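PDB 3C12: flagellar protein from Xanthomonas campestris pv. campestris, which caps the flagellar hook and is probably required for hook formation, perhaps as a scaffold, here as its C-terminal part with Ig-like and tudor-like domains. Local coordinates for residues Glu44-Leu56 against Ala69-Ala81. Sequence-based numbering, arbitrary orientation.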
ATOM      1  N   GLU A  44       4.437  12.230  -3.238  1.00 47.59           N
ATOM      2  CA  GLU A  44       5.432  12.404  -4.276  1.00 50.68           C
ATOM      3  C   GLU A  44       5.204  11.450  -5.443  1.00 50.71           C
ATOM      4  O   GLU A  44       5.118  10.239  -5.258  1.00 49.41           O
ATOM      5  CB  GLU A  44       6.818  12.172  -3.687  1.00 53.99           C
ATOM      6  CG  GLU A  44       7.935  12.197  -4.703  1.00 60.11           C
ATOM      7  CD  GLU A  44       9.231  11.678  -4.130  1.00 64.09           C
ATOM      8  OE1 GLU A  44       9.250  10.511  -3.679  1.00 67.35           O
ATOM      9  OE2 GLU A  44      10.227  12.432  -4.127  1.00 66.51           O
ATOM     10  N   ILE A  45       5.114  12.005  -6.646  1.00 50.59           N
ATOM     11  CA  ILE A  45       4.902  11.209  -7.849  1.00 51.27           C
ATOM     12  C   ILE A  45       6.207  11.001  -8.619  1.00 50.94           C
ATOM     13  O   ILE A  45       6.861  11.963  -9.003  1.00 51.22           O
ATOM     14  CB  ILE A  45       3.862  11.890  -8.775  1.00 52.00           C
ATOM     15  CG1 ILE A  45       2.453  11.627  -8.256  1.00 50.92           C
ATOM     16  CG2 ILE A  45       3.994  11.370 -10.195  1.00 53.03           C
ATOM     17  CD1 ILE A  45       2.232  12.083  -6.857  1.00 52.57           C
ATOM     18  N   THR A  46       6.588   9.747  -8.836  1.00 51.41           N
ATOM     19  CA  THR A  46       7.808   9.447  -9.579  1.00 52.59           C
ATOM     20  C   THR A  46       7.472   8.683 -10.859  1.00 53.42           C
ATOM     21  O   THR A  46       6.363   8.165 -11.006  1.00 52.82           O
ATOM     22  CB  THR A  46       8.792   8.628  -8.734  1.00 52.17           C
ATOM     23  OG1 THR A  46       8.150   7.438  -8.272  1.00 54.85           O
ATOM     24  CG2 THR A  46       9.265   9.436  -7.547  1.00 52.08           C
ATOM     25  N   ASP A  47       8.422   8.624 -11.790  1.00 54.32           N
ATOM     26  CA  ASP A  47       8.183   7.935 -13.056  1.00 55.48           C
ATOM     27  C   ASP A  47       8.776   6.536 -13.092  1.00 56.12           C
ATOM     28  O   ASP A  47       9.267   6.033 -12.083  1.00 54.45           O
ATOM     29  CB  ASP A  47       8.729   8.749 -14.239  1.00 54.70           C
ATOM     30  CG  ASP A  47      10.245   8.798 -14.277  1.00 55.79           C
ATOM     31  OD1 ASP A  47      10.896   8.012 -13.559  1.00 54.69           O
ATOM     32  OD2 ASP A  47      10.791   9.617 -15.042  1.00 56.97           O
ATOM     33  N   ALA A  48       8.724   5.923 -14.273  1.00 58.64           N
ATOM     34  CA  ALA A  48       9.233   4.570 -14.493  1.00 61.28           C
ATOM     35  C   ALA A  48      10.589   4.316 -13.832  1.00 63.38           C
ATOM     36  O   ALA A  48      10.729   3.379 -13.040  1.00 64.42           O
ATOM     37  CB  ALA A  48       9.319   4.281 -15.997  1.00 60.97           C
ATOM     38  N   ASN A  49      11.576   5.154 -14.154  1.00 65.26           N
ATOM     39  CA  ASN A  49      12.930   5.020 -13.608  1.00 66.30           C
ATOM     40  C   ASN A  49      13.010   5.461 -12.148  1.00 65.68           C
ATOM     41  O   ASN A  49      13.928   5.073 -11.419  1.00 66.33           O
ATOM     42  CB  ASN A  49      13.922   5.852 -14.432  1.00 68.90           C
ATOM     43  CG  ASN A  49      13.618   5.825 -15.919  1.00 71.88           C
ATOM     44  OD1 ASN A  49      13.474   4.760 -16.522  1.00 73.60           O
ATOM     45  ND2 ASN A  49      13.527   7.007 -16.520  1.00 73.55           N
ATOM     46  N   GLY A  50      12.052   6.281 -11.731  1.00 64.52           N
ATOM     47  CA  GLY A  50      12.042   6.767 -10.362  1.00 62.92           C
ATOM     48  C   GLY A  50      12.329   8.261 -10.293  1.00 61.72           C
ATOM     49  O   GLY A  50      12.544   8.819  -9.214  1.00 61.45           O
ATOM     50  N   THR A  51      12.334   8.907 -11.457  1.00 60.50           N
ATOM     51  CA  THR A  51      12.588  10.344 -11.555  1.00 58.35           C
ATOM     52  C   THR A  51      11.454  11.143 -10.925  1.00 55.99           C
ATOM     53  O   THR A  51      10.278  10.775 -11.026  1.00 55.17           O
ATOM     54  CB  THR A  51      12.715  10.796 -13.036  1.00 59.21           C
ATOM     55  OG1 THR A  51      13.837  10.144 -13.648  1.00 60.07           O
ATOM     56  CG2 THR A  51      12.885  12.307 -13.122  1.00 58.58           C
ATOM     57  N   PHE A  52      11.817  12.244 -10.279  1.00 53.27           N
ATOM     58  CA  PHE A  52      10.831  13.104  -9.661  1.00 49.56           C
ATOM     59  C   PHE A  52       9.916  13.657 -10.745  1.00 47.79           C
ATOM     60  O   PHE A  52      10.372  14.027 -11.826  1.00 46.34           O
ATOM     61  CB  PHE A  52      11.511  14.271  -8.944  1.00 48.57           C
ATOM     62  CG  PHE A  52      10.538  15.225  -8.301  1.00 48.43           C
ATOM     63  CD1 PHE A  52      10.039  14.978  -7.019  1.00 46.10           C
ATOM     64  CD2 PHE A  52      10.065  16.333  -9.004  1.00 46.93           C
ATOM     65  CE1 PHE A  52       9.088  15.813  -6.457  1.00 45.52           C
ATOM     66  CE2 PHE A  52       9.109  17.173  -8.443  1.00 46.88           C
ATOM     67  CZ  PHE A  52       8.620  16.910  -7.168  1.00 45.75           C
ATOM     68  N   VAL A  53       8.624  13.704 -10.453  1.00 46.25           N
ATOM     69  CA  VAL A  53       7.650  14.243 -11.392  1.00 46.91           C
ATOM     70  C   VAL A  53       6.961  15.448 -10.754  1.00 47.96           C
ATOM     71  O   VAL A  53       7.071  16.572 -11.248  1.00 47.70           O
ATOM     72  CB  VAL A  53       6.595  13.194 -11.779  1.00 46.00           C
ATOM     73  CG1 VAL A  53       5.470  13.848 -12.577  1.00 45.49           C
ATOM     74  CG2 VAL A  53       7.248  12.094 -12.583  1.00 44.96           C
ATOM     75  N   LYS A  54       6.246  15.213  -9.658  1.00 48.05           N
ATOM     76  CA  LYS A  54       5.575  16.291  -8.952  1.00 48.43           C
ATOM     77  C   LYS A  54       5.396  15.913  -7.496  1.00 48.66           C
ATOM     78  O   LYS A  54       5.543  14.751  -7.122  1.00 47.42           O
ATOM     79  CB  LYS A  54       4.209  16.602  -9.572  1.00 48.04           C
ATOM     80  CG  LYS A  54       3.693  17.969  -9.145  1.00 46.39           C
ATOM     81  CD  LYS A  54       2.449  18.391  -9.913  1.00 48.51           C
ATOM     82  CE  LYS A  54       2.207  19.899  -9.806  1.00 47.55           C
ATOM     83  NZ  LYS A  54       0.910  20.338 -10.405  1.00 47.89           N
ATOM     84  N   GLN A  55       5.073  16.906  -6.677  1.00 48.61           N
ATOM     85  CA  GLN A  55       4.876  16.682  -5.255  1.00 48.89           C
ATOM     86  C   GLN A  55       3.673  17.477  -4.753  1.00 47.28           C
ATOM     87  O   GLN A  55       3.507  18.653  -5.069  1.00 47.14           O
ATOM     88  CB  GLN A  55       6.136  17.093  -4.499  1.00 51.06           C
ATOM     89  CG  GLN A  55       6.432  16.255  -3.271  1.00 56.69           C
ATOM     90  CD  GLN A  55       6.532  17.103  -2.026  1.00 58.51           C
ATOM     91  OE1 GLN A  55       7.270  16.780  -1.101  1.00 59.45           O
ATOM     92  NE2 GLN A  55       5.775  18.193  -1.994  1.00 61.30           N
ATOM     93  N   LEU A  56       2.827  16.818  -3.978  1.00 45.83           N
ATOM     94  CA  LEU A  56       1.636  17.448  -3.437  1.00 44.46           C
ATOM     95  C   LEU A  56       1.736  17.449  -1.924  1.00 44.07           C
ATOM     96  O   LEU A  56       2.392  16.589  -1.338  1.00 44.47           O
ATOM     97  CB  LEU A  56       0.388  16.670  -3.864  1.00 44.59           C
ATOM     98  CG  LEU A  56       0.174  16.431  -5.360  1.00 45.84           C
ATOM     99  CD1 LEU A  56      -0.829  15.310  -5.579  1.00 44.47           C
ATOM    100  CD2 LEU A  56      -0.294  17.718  -6.019  1.00 46.80           C
ATOM    101  N   ALA A  69      -4.934  14.452  -4.884  1.00 55.38           N
ATOM    102  CA  ALA A  69      -5.316  14.527  -6.285  1.00 56.40           C
ATOM    103  C   ALA A  69      -4.202  15.109  -7.140  1.00 57.24           C
ATOM    104  O   ALA A  69      -3.707  16.203  -6.875  1.00 57.42           O
ATOM    105  CB  ALA A  69      -6.579  15.358  -6.438  1.00 55.87           C
ATOM    106  N   TRP A  70      -3.803  14.363  -8.164  1.00 58.32           N
ATOM    107  CA  TRP A  70      -2.762  14.815  -9.068  1.00 58.60           C
ATOM    108  C   TRP A  70      -3.422  15.164 -10.389  1.00 59.57           C
ATOM    109  O   TRP A  70      -4.201  14.379 -10.926  1.00 59.69           O
ATOM    110  CB  TRP A  70      -1.704  13.726  -9.269  1.00 57.57           C
ATOM    111  CG  TRP A  70      -0.622  14.127 -10.218  1.00 58.37           C
ATOM    112  CD1 TRP A  70      -0.024  15.351 -10.307  1.00 58.66           C
ATOM    113  CD2 TRP A  70       0.002  13.305 -11.212  1.00 58.96           C
ATOM    114  NE1 TRP A  70       0.930  15.342 -11.294  1.00 58.94           N
ATOM    115  CE2 TRP A  70       0.967  14.098 -11.865  1.00 59.24           C
ATOM    116  CE3 TRP A  70      -0.161  11.974 -11.613  1.00 59.04           C
ATOM    117  CZ2 TRP A  70       1.767  13.607 -12.900  1.00 60.73           C
ATOM    118  CZ3 TRP A  70       0.637  11.485 -12.644  1.00 60.66           C
ATOM    119  CH2 TRP A  70       1.588  12.301 -13.273  1.00 61.21           C
ATOM    120  N   ASP A  71      -3.116  16.357 -10.893  1.00 61.35           N
ATOM    121  CA  ASP A  71      -3.673  16.842 -12.149  1.00 62.49           C
ATOM    122  C   ASP A  71      -2.972  16.266 -13.376  1.00 62.21           C
ATOM    123  O   ASP A  71      -3.323  16.590 -14.505  1.00 62.74           O
ATOM    124  CB  ASP A  71      -3.611  18.369 -12.194  1.00 64.33           C
ATOM    125  CG  ASP A  71      -2.275  18.904 -11.760  1.00 66.91           C
ATOM    126  OD1 ASP A  71      -1.259  18.248 -12.057  1.00 68.35           O
ATOM    127  OD2 ASP A  71      -2.238  19.978 -11.128  1.00 68.61           O
ATOM    128  N   GLY A  72      -1.975  15.420 -13.160  1.00 61.39           N
ATOM    129  CA  GLY A  72      -1.284  14.815 -14.283  1.00 60.84           C
ATOM    130  C   GLY A  72      -0.195  15.663 -14.906  1.00 60.89           C
ATOM    131  O   GLY A  72       0.222  15.427 -16.042  1.00 59.87           O
ATOM    132  N   THR A  73       0.267  16.662 -14.165  1.00 61.10           N
ATOM    133  CA  THR A  73       1.329  17.533 -14.652  1.00 61.77           C
ATOM    134  C   THR A  73       2.527  17.471 -13.712  1.00 61.39           C
ATOM    135  O   THR A  73       2.378  17.128 -12.537  1.00 60.92           O
ATOM    136  CB  THR A  73       0.847  18.991 -14.758  1.00 61.78           C
ATOM    137  OG1 THR A  73       0.198  19.368 -13.540  1.00 62.03           O
ATOM    138  CG2 THR A  73      -0.126  19.142 -15.912  1.00 61.60           C
ATOM    139  N   ASP A  74       3.715  17.779 -14.231  1.00 61.43           N
ATOM    140  CA  ASP A  74       4.909  17.760 -13.391  1.00 61.10           C
ATOM    141  C   ASP A  74       5.030  19.096 -12.653  1.00 60.06           C
ATOM    142  O   ASP A  74       4.251  20.017 -12.913  1.00 59.95           O
ATOM    143  CB  ASP A  74       6.167  17.454 -14.231  1.00 60.76           C
ATOM    144  CG  ASP A  74       6.512  18.555 -15.234  1.00 61.18           C
ATOM    145  OD1 ASP A  74       7.514  18.371 -15.975  1.00 61.79           O
ATOM    146  OD2 ASP A  74       5.806  19.589 -15.282  1.00 59.66           O
ATOM    147  N   ALA A  75       5.980  19.192 -11.723  1.00 59.48           N
ATOM    148  CA  ALA A  75       6.188  20.417 -10.940  1.00 59.67           C
ATOM    149  C   ALA A  75       6.404  21.628 -11.841  1.00 59.67           C
ATOM    150  O   ALA A  75       6.178  22.766 -11.433  1.00 60.08           O
ATOM    151  CB  ALA A  75       7.375  20.246  -9.996  1.00 57.05           C
ATOM    152  N   ASN A  76       6.836  21.371 -13.072  1.00 59.40           N
ATOM    153  CA  ASN A  76       7.066  22.434 -14.038  1.00 59.03           C
ATOM    154  C   ASN A  76       5.849  22.732 -14.910  1.00 59.77           C
ATOM    155  O   ASN A  76       5.979  23.358 -15.959  1.00 61.02           O
ATOM    156  CB  ASN A  76       8.275  22.096 -14.913  1.00 57.86           C
ATOM    157  CG  ASN A  76       9.592  22.475 -14.248  1.00 58.79           C
ATOM    158  OD1 ASN A  76       9.791  23.627 -13.857  1.00 58.63           O
ATOM    159  ND2 ASN A  76      10.497  21.510 -14.119  1.00 58.04           N
ATOM    160  N   GLY A  77       4.672  22.283 -14.467  1.00 59.93           N
ATOM    161  CA  GLY A  77       3.427  22.526 -15.187  1.00 59.68           C
ATOM    162  C   GLY A  77       3.159  21.696 -16.431  1.00 60.18           C
ATOM    163  O   GLY A  77       2.101  21.820 -17.060  1.00 59.44           O
ATOM    164  N   ASN A  78       4.111  20.843 -16.786  1.00 60.93           N
ATOM    165  CA  ASN A  78       3.987  20.000 -17.972  1.00 61.76           C
ATOM    166  C   ASN A  78       3.090  18.764 -17.819  1.00 61.20           C
ATOM    167  O   ASN A  78       3.213  17.989 -16.859  1.00 61.40           O
ATOM    168  CB  ASN A  78       5.376  19.535 -18.437  1.00 63.28           C
ATOM    169  CG  ASN A  78       6.238  20.670 -18.964  1.00 64.76           C
ATOM    170  OD1 ASN A  78       7.396  20.456 -19.325  1.00 65.59           O
ATOM    171  ND2 ASN A  78       5.677  21.883 -19.017  1.00 65.08           N
ATOM    172  N   ARG A  79       2.197  18.585 -18.789  1.00 60.00           N
ATOM    173  CA  ARG A  79       1.299  17.432 -18.822  1.00 58.18           C
ATOM    174  C   ARG A  79       2.150  16.186 -19.114  1.00 57.25           C
ATOM    175  O   ARG A  79       2.803  16.105 -20.160  1.00 56.73           O
ATOM    176  CB  ARG A  79       0.264  17.614 -19.931  1.00 57.78           C
ATOM    177  CG  ARG A  79      -0.634  16.433 -20.115  1.00 58.72           C
ATOM    178  CD  ARG A  79      -1.553  16.285 -18.931  1.00 60.97           C
ATOM    179  NE  ARG A  79      -2.137  14.948 -18.898  1.00 62.52           N
ATOM    180  CZ  ARG A  79      -3.136  14.581 -18.100  1.00 62.80           C
ATOM    181  NH1 ARG A  79      -3.675  15.461 -17.259  1.00 61.05           N
ATOM    182  NH2 ARG A  79      -3.583  13.326 -18.140  1.00 62.17           N
ATOM    183  N   MET A  80       2.159  15.233 -18.185  1.00 55.28           N
ATOM    184  CA  MET A  80       2.937  14.016 -18.364  1.00 52.84           C
ATOM    185  C   MET A  80       2.171  13.034 -19.243  1.00 52.35           C
ATOM    186  O   MET A  80       0.950  13.152 -19.404  1.00 51.79           O
ATOM    187  CB  MET A  80       3.239  13.387 -17.006  1.00 49.97           C
ATOM    188  CG  MET A  80       4.068  14.266 -16.098  1.00 45.47           C
ATOM    189  SD  MET A  80       5.651  14.583 -16.801  1.00 39.11           S
ATOM    190  CE  MET A  80       6.452  13.128 -16.486  1.00 38.97           C
ATOM    191  N   ALA A  81       2.893  12.071 -19.815  1.00 51.84           N
ATOM    192  CA  ALA A  81       2.291  11.064 -20.690  1.00 51.48           C
ATOM    193  C   ALA A  81       1.315  10.159 -19.946  1.00 51.70           C
ATOM    194  O   ALA A  81       1.452   9.929 -18.741  1.00 51.59           O
ATOM    195  CB  ALA A  81       3.376  10.216 -21.331  1.00 48.88           C
TER
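I45 lies over one face of the W70 indole. Its CG2 sits 4.1 Å from the centroid of the six-membered ring, 12° off the ring normal, a CH-pi contact. G72 CA covers the opposite face, so the indole is sandwiched. With CG1 anti to the backbone N (chi1 171°), V53 turns that methyl to W70 CZ2, 3.7 Å away, and meets M80 tip to tip, CG1 to CG 3.8 Å. At the pyrrole edge, W70 NE1 donates to T73 O, 2.6 Å away and near the ring plane, which helps set the rotation of the indole. The extended K54 chain passes this edge. Its NZ makes a salt bridge to D71 OD2 at 3.2 Å, weak as a hydrogen bond. D71 OD1 accepts from the backbone N of T73, an Asx turn that probably helps orient the carboxylate. One backbone bond joins the segments, A75 N to V53 O (2.9 Å, 159°). V53 and K54 form a classic beta bulge opposite I45. The contact packs the end of strand 64-70 and the loop after it against the hairpin of strands 39-46 and 52-60, at one end of the Ig-like domain. Y85 of strand 83-93 meets W70 edge-to-face and touches I45 and M80, while I23 of strand 20-23 also packs on W70.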